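Local structure of uncharacterized protein (Legionella pneumophila subsp. pneumophila, 5L0L) at residues Tyr35-Ile40 against Arg77-Val82; Arg50-Tyr55 against Met126-Met131. The protein is of unknown function but carries a domain of the HIT-like family, whose members are typically nucleotide-binding hydrolases and transferases. All coordinates share one frame; numbering follows the deposited sequence.

Interaction 1. Residues Tyr35-Ile40 against Arg77-Val82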
# COMPACT_ATOMS: atom_id res chain seq x y z
N TYR A 35 -3.07 18.44 7.46
CA TYR A 35 -3.54 17.06 7.67
C TYR A 35 -2.63 16.36 8.67
O TYR A 35 -1.40 16.34 8.48
CB TYR A 35 -3.60 16.31 6.35
CG TYR A 35 -4.52 16.98 5.35
CD1 TYR A 35 -5.91 16.79 5.40
CD2 TYR A 35 -4.01 17.84 4.37
CE1 TYR A 35 -6.76 17.43 4.49
CE2 TYR A 35 -4.86 18.47 3.45
CZ TYR A 35 -6.23 18.27 3.52
OH TYR A 35 -7.04 18.91 2.61
N HIS A 36 -3.22 15.84 9.74
CA HIS A 36 -2.45 15.26 10.86
C HIS A 36 -2.57 13.73 10.84
O HIS A 36 -3.68 13.20 10.73
CB HIS A 36 -3.01 15.74 12.19
CG HIS A 36 -3.10 17.23 12.31
ND1 HIS A 36 -1.99 18.04 12.34
CD2 HIS A 36 -4.17 18.06 12.37
CE1 HIS A 36 -2.37 19.31 12.42
NE2 HIS A 36 -3.69 19.34 12.44
N TYR A 37 -1.44 13.05 10.99
CA TYR A 37 -1.34 11.58 10.94
C TYR A 37 -0.54 11.04 12.12
O TYR A 37 0.41 11.70 12.56
CB TYR A 37 -0.67 11.13 9.63
CG TYR A 37 -1.40 11.59 8.40
CD1 TYR A 37 -1.17 12.86 7.87
CD2 TYR A 37 -2.35 10.79 7.78
CE1 TYR A 37 -1.84 13.31 6.74
CE2 TYR A 37 -3.05 11.24 6.66
CZ TYR A 37 -2.80 12.51 6.16
OH TYR A 37 -3.49 12.96 5.06
N SER A 38 -0.94 9.90 12.68
CA SER A 38 -0.18 9.20 13.70
C SER A 38 0.55 8.00 13.11
O SER A 38 0.06 7.38 12.17
CB SER A 38 -1.07 8.71 14.84
OG SER A 38 -1.99 7.75 14.42
N VAL A 39 1.73 7.74 13.62
CA VAL A 39 2.52 6.57 13.31
C VAL A 39 2.75 5.83 14.62
O VAL A 39 3.37 6.38 15.54
CB VAL A 39 3.86 6.95 12.66
CG1 VAL A 39 4.68 5.70 12.41
CG2 VAL A 39 3.62 7.78 11.37
N ILE A 40 2.25 4.59 14.73
CA ILE A 40 2.40 3.80 15.95
C ILE A 40 2.86 2.38 15.59
O ILE A 40 2.58 1.89 14.49
CB ILE A 40 1.09 3.75 16.80
CG1 ILE A 40 0.04 2.81 16.19
CG2 ILE A 40 0.48 5.15 16.98
CD1 ILE A 40 -1.20 2.64 17.03
N ARG A 77 -3.66 11.44 -0.21
CA ARG A 77 -2.34 11.82 -0.63
C ARG A 77 -1.40 12.01 0.57
O ARG A 77 -0.23 11.62 0.52
CB ARG A 77 -2.38 13.09 -1.47
CG ARG A 77 -1.09 13.27 -2.23
CD ARG A 77 -0.99 14.64 -2.83
NE ARG A 77 0.20 14.67 -3.67
CZ ARG A 77 0.66 15.77 -4.24
NH1 ARG A 77 1.75 15.69 -5.01
NH2 ARG A 77 0.04 16.91 -4.06
N GLY A 78 -1.91 12.65 1.61
CA GLY A 78 -1.13 12.89 2.83
C GLY A 78 -0.74 11.58 3.51
O GLY A 78 0.38 11.44 3.95
N LEU A 79 -1.68 10.63 3.59
CA LEU A 79 -1.38 9.28 4.14
C LEU A 79 -0.23 8.67 3.37
O LEU A 79 0.73 8.15 3.95
CB LEU A 79 -2.61 8.38 4.06
CG LEU A 79 -2.46 7.05 4.81
CD1 LEU A 79 -2.60 7.27 6.29
CD2 LEU A 79 -3.47 6.01 4.38
N ASN A 80 -0.33 8.72 2.05
CA ASN A 80 0.69 8.13 1.19
C ASN A 80 2.03 8.85 1.26
O ASN A 80 3.06 8.22 1.10
CB ASN A 80 0.17 8.06 -0.25
CG ASN A 80 -0.91 7.00 -0.41
OD1 ASN A 80 -1.38 6.41 0.56
ND2 ASN A 80 -1.25 6.69 -1.64
N ASP A 81 2.03 10.16 1.50
CA ASP A 81 3.29 10.89 1.73
C ASP A 81 3.95 10.44 3.04
O ASP A 81 5.17 10.24 3.09
CB ASP A 81 3.05 12.41 1.79
CG ASP A 81 2.80 13.05 0.44
OD1 ASP A 81 3.02 12.43 -0.64
OD2 ASP A 81 2.38 14.25 0.44
N VAL A 82 3.16 10.33 4.10
CA VAL A 82 3.68 9.86 5.39
C VAL A 82 4.22 8.42 5.23
O VAL A 82 5.31 8.07 5.77
CB VAL A 82 2.63 9.94 6.50
CG1 VAL A 82 3.17 9.33 7.80
CG2 VAL A 82 2.24 11.39 6.75

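Interaction 2. Residues Arg50-Tyr55 against Met126-Met131. With SO4 (sulfate ion), chain C.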
# COMPACT_ATOMS: atom_id res chain seq x y z
N ARG A 50 5.61 -4.29 12.51
CA ARG A 50 4.47 -3.62 11.89
C ARG A 50 4.19 -2.26 12.53
O ARG A 50 4.15 -2.16 13.78
CB ARG A 50 3.21 -4.45 12.03
CG ARG A 50 3.00 -5.52 11.02
CD ARG A 50 1.77 -6.36 11.39
NE ARG A 50 0.53 -5.66 11.10
CZ ARG A 50 -0.67 -6.25 11.03
NH1 ARG A 50 -0.84 -7.54 11.32
NH2 ARG A 50 -1.73 -5.52 10.68
N ILE A 51 3.96 -1.25 11.68
CA ILE A 51 3.39 0.02 12.12
C ILE A 51 2.02 0.24 11.49
O ILE A 51 1.67 -0.39 10.48
CB ILE A 51 4.29 1.22 11.80
CG1 ILE A 51 4.52 1.34 10.30
CG2 ILE A 51 5.59 1.13 12.61
CD1 ILE A 51 5.19 2.63 9.87
N ILE A 52 1.24 1.11 12.11
CA ILE A 52 -0.01 1.63 11.54
C ILE A 52 0.19 3.13 11.35
O ILE A 52 0.64 3.83 12.27
CB ILE A 52 -1.19 1.39 12.47
CG1 ILE A 52 -1.34 -0.10 12.80
CG2 ILE A 52 -2.50 1.94 11.85
CD1 ILE A 52 -2.26 -0.37 13.98
N ILE A 53 -0.13 3.61 10.16
CA ILE A 53 -0.11 5.02 9.84
C ILE A 53 -1.57 5.38 9.67
O ILE A 53 -2.26 4.76 8.84
CB ILE A 53 0.65 5.30 8.54
CG1 ILE A 53 2.09 4.77 8.66
CG2 ILE A 53 0.59 6.80 8.20
CD1 ILE A 53 2.93 4.98 7.42
N ARG A 54 -2.04 6.33 10.49
CA ARG A 54 -3.45 6.64 10.59
C ARG A 54 -3.72 8.14 10.47
O ARG A 54 -3.02 8.96 11.06
CB ARG A 54 -4.02 6.06 11.89
CG ARG A 54 -5.45 6.48 12.23
CD ARG A 54 -5.45 7.71 13.08
NE ARG A 54 -6.79 8.09 13.57
CZ ARG A 54 -7.32 7.72 14.75
NH1 ARG A 54 -6.67 6.95 15.62
NH2 ARG A 54 -8.52 8.16 15.05
N TYR A 55 -4.76 8.47 9.72
CA TYR A 55 -5.17 9.86 9.57
C TYR A 55 -6.01 10.22 10.78
O TYR A 55 -7.04 9.59 11.03
CB TYR A 55 -6.02 9.99 8.30
CG TYR A 55 -6.66 11.33 8.08
CD1 TYR A 55 -5.93 12.50 8.20
CD2 TYR A 55 -8.01 11.42 7.69
CE1 TYR A 55 -6.54 13.75 7.98
CE2 TYR A 55 -8.61 12.65 7.46
CZ TYR A 55 -7.87 13.81 7.63
OH TYR A 55 -8.48 15.06 7.38
N MSE A 126 -11.36 4.08 9.60
CA MSE A 126 -10.42 5.20 9.62
C MSE A 126 -9.55 5.10 8.41
O MSE A 126 -9.31 3.98 7.90
CB MSE A 126 -9.50 5.08 10.84
CG MSE A 126 -10.24 5.12 12.15
SE MSE A 126 -8.89 4.70 13.55
CE MSE A 126 -9.42 2.85 13.77
N LEU A 127 -9.07 6.22 7.90
CA LEU A 127 -8.10 6.18 6.79
C LEU A 127 -6.75 5.78 7.39
O LEU A 127 -6.20 6.48 8.22
CB LEU A 127 -7.99 7.53 6.10
CG LEU A 127 -6.96 7.67 4.98
CD1 LEU A 127 -7.27 6.74 3.82
CD2 LEU A 127 -6.89 9.13 4.54
N HIS A 128 -6.25 4.61 7.01
CA HIS A 128 -5.03 4.09 7.65
C HIS A 128 -4.42 3.02 6.80
O HIS A 128 -5.12 2.39 6.00
CB HIS A 128 -5.30 3.57 9.08
CG HIS A 128 -6.04 2.26 9.14
ND1 HIS A 128 -7.35 2.11 8.73
CD2 HIS A 128 -5.62 1.02 9.50
CE1 HIS A 128 -7.73 0.86 8.91
NE2 HIS A 128 -6.69 0.17 9.37
N LEU A 129 -3.12 2.78 6.98
CA LEU A 129 -2.47 1.69 6.31
C LEU A 129 -1.43 1.05 7.22
O LEU A 129 -1.07 1.61 8.25
CB LEU A 129 -1.86 2.09 4.97
CG LEU A 129 -0.75 3.12 4.86
CD1 LEU A 129 0.61 2.56 5.26
CD2 LEU A 129 -0.68 3.65 3.44
N HIS A 130 -1.01 -0.13 6.81
CA HIS A 130 -0.08 -0.98 7.57
C HIS A 130 1.23 -1.01 6.80
O HIS A 130 1.22 -1.07 5.58
CB HIS A 130 -0.61 -2.42 7.64
CG HIS A 130 -1.95 -2.51 8.24
ND1 HIS A 130 -2.14 -2.53 9.60
CD2 HIS A 130 -3.19 -2.51 7.68
CE1 HIS A 130 -3.44 -2.54 9.86
NE2 HIS A 130 -4.10 -2.58 8.71
N MSE A 131 2.34 -1.03 7.52
CA MSE A 131 3.67 -1.13 6.90
C MSE A 131 4.52 -2.04 7.78
O MSE A 131 4.33 -2.09 9.02
CB MSE A 131 4.28 0.27 6.75
CG MSE A 131 5.63 0.22 6.10
SE MSE A 131 6.40 2.02 5.78
CE MSE A 131 5.04 2.69 4.55
S SO4 C . -7.43 -3.44 8.69
O1 SO4 C . -7.20 -2.60 9.90
O2 SO4 C . -8.88 -3.61 8.70
O3 SO4 C . -6.83 -2.60 7.67
O4 SO4 C . -6.68 -4.61 9.16
O HOH W 1 0.20 -2.81 11.10
O HOH W 2 -9.46 8.53 9.60

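Interaction 1. Residues Tyr35-Ile40 against Arg77-Val82
Tyr37 of the strand lays its ring against the turn Gly78-Leu79 of the helix, and apolar packing carries most of this fully buried contact. The first torsion sets CG anti to the carbonyl carbon (chi1 -59°), and the ring then spans Gly78, Leu79 and Val82, its CD2 and CE2 nearer Leu79 and its CD1 nearer Val82. Tyr37 CD2 touches Leu79 CD1 at 3.8 Å, the two side chains crossing at about a right angle, and Tyr37 CD1 rests 3.9 Å from Val82 CG2. The other branch of Val82 serves the next strand residue on this side: its CG1 is 3.9 Å from Val39 CG2, the two valines sliding past each other in opposite directions.

The phenol end reaches the helix backbone. Tyr37 OH lies 3.2 Å from Gly78 CA, an approach possible because Gly78 has no CB on the side turned to the strand. Gly78 O sits 4.0 Å above the ring plane of Tyr37, offset toward the rim. The hydroxyl is also 3.3 Å from Leu79 N, but the angle is too poor for a hydrogen bond; its polar partner is Glu75 O, one turn earlier in the same helix.

Strand and helix axes approach to 9.1 Å, and the N-to-C directions of the two short segments differ by 44°. Val82 further touches Ile53 in strand 51-58 and Ile29 and Val31 in strand 25-31, so helix 73-92 covers three adjacent strands of the antiparallel sheet, while Arg77 and Asn80 meet the second subunit.

Interaction 2. Residues Arg50-Tyr55 against Met126-Met131
Segments Arg50-Tyr55 and Met126-Met131 are antiparallel neighbours in the six-stranded sheet of the HIT-like domain, and the second brings His128 and His130 to an anion site. Ile51 with Met131 and Ile53 with Leu129 are hydrogen-bonded pairs, extended by Tyr55 N to Leu127 O at 2.9 Å; Ile52 with His130 and Arg54 with His128 are non-hydrogen-bonded pairs. The side chains of Ile51 with Met131 and of Ile53 with Leu129, the latter pair 4.0 Å apart at their CD1 atoms, pack side by side on the face covered by helix 73-92.

The histidines stand on the other face, flanking Ile52. His128 NE2 donates to sulfate O1 and His130 NE2 to sulfate O3, each at 2.9 Å; Gly103 N and Asn105 N bind the same ion. The His128 ring has its rotation fixed from the opposite nitrogen, ND1 donating to Met126 O at 2.8 Å in the ring plane. At the ND1 edge of the His130 ring, near its plane, a water 2.8 Å from ND1 accepts from Arg50 NE and donates to Ile51 O, while Arg50 NH1 forms a salt bridge with Asp45. Farther along, selenium of the selenomethionine Met126 lies over the centre of the Arg54 guanidinium, 3.6 Å from CZ. Arg54 bends at chi2 (-91°), which places CD; NE donates to Tyr55 O, which lies in the guanidinium plane although NE stands above the plane of that carbonyl, and Ser16 O takes NH2.

Two histidines alternating with hydrophobic residues on one strand resemble the start of the histidine triad motif, and the sulfate, probably from the crystallisation liquor, may mark where a substrate phosphate would bind.

The two interactions share one sheet, with centres about 8 Å apart. Strand 35-41 pairs with strand 51-58 through Ser38 N to Arg54 O and Ile40 O to Ile52 N, both 2.8 Å and probably hydrogen bonds, so interaction 1 sits one strand over from the pairing of interaction 2. The Tyr37 and Tyr55 rings meet with their planes at about 40°, and His36 O lies 3.5 Å from Tyr55 CD1. Glu75 of helix 73-92 serves both hydroxyls, binding that of Tyr55 through OE2. The helix covers the face bearing Ile53 and Met131, whereas the sulfate is held by His128 and His130 on the opposite face.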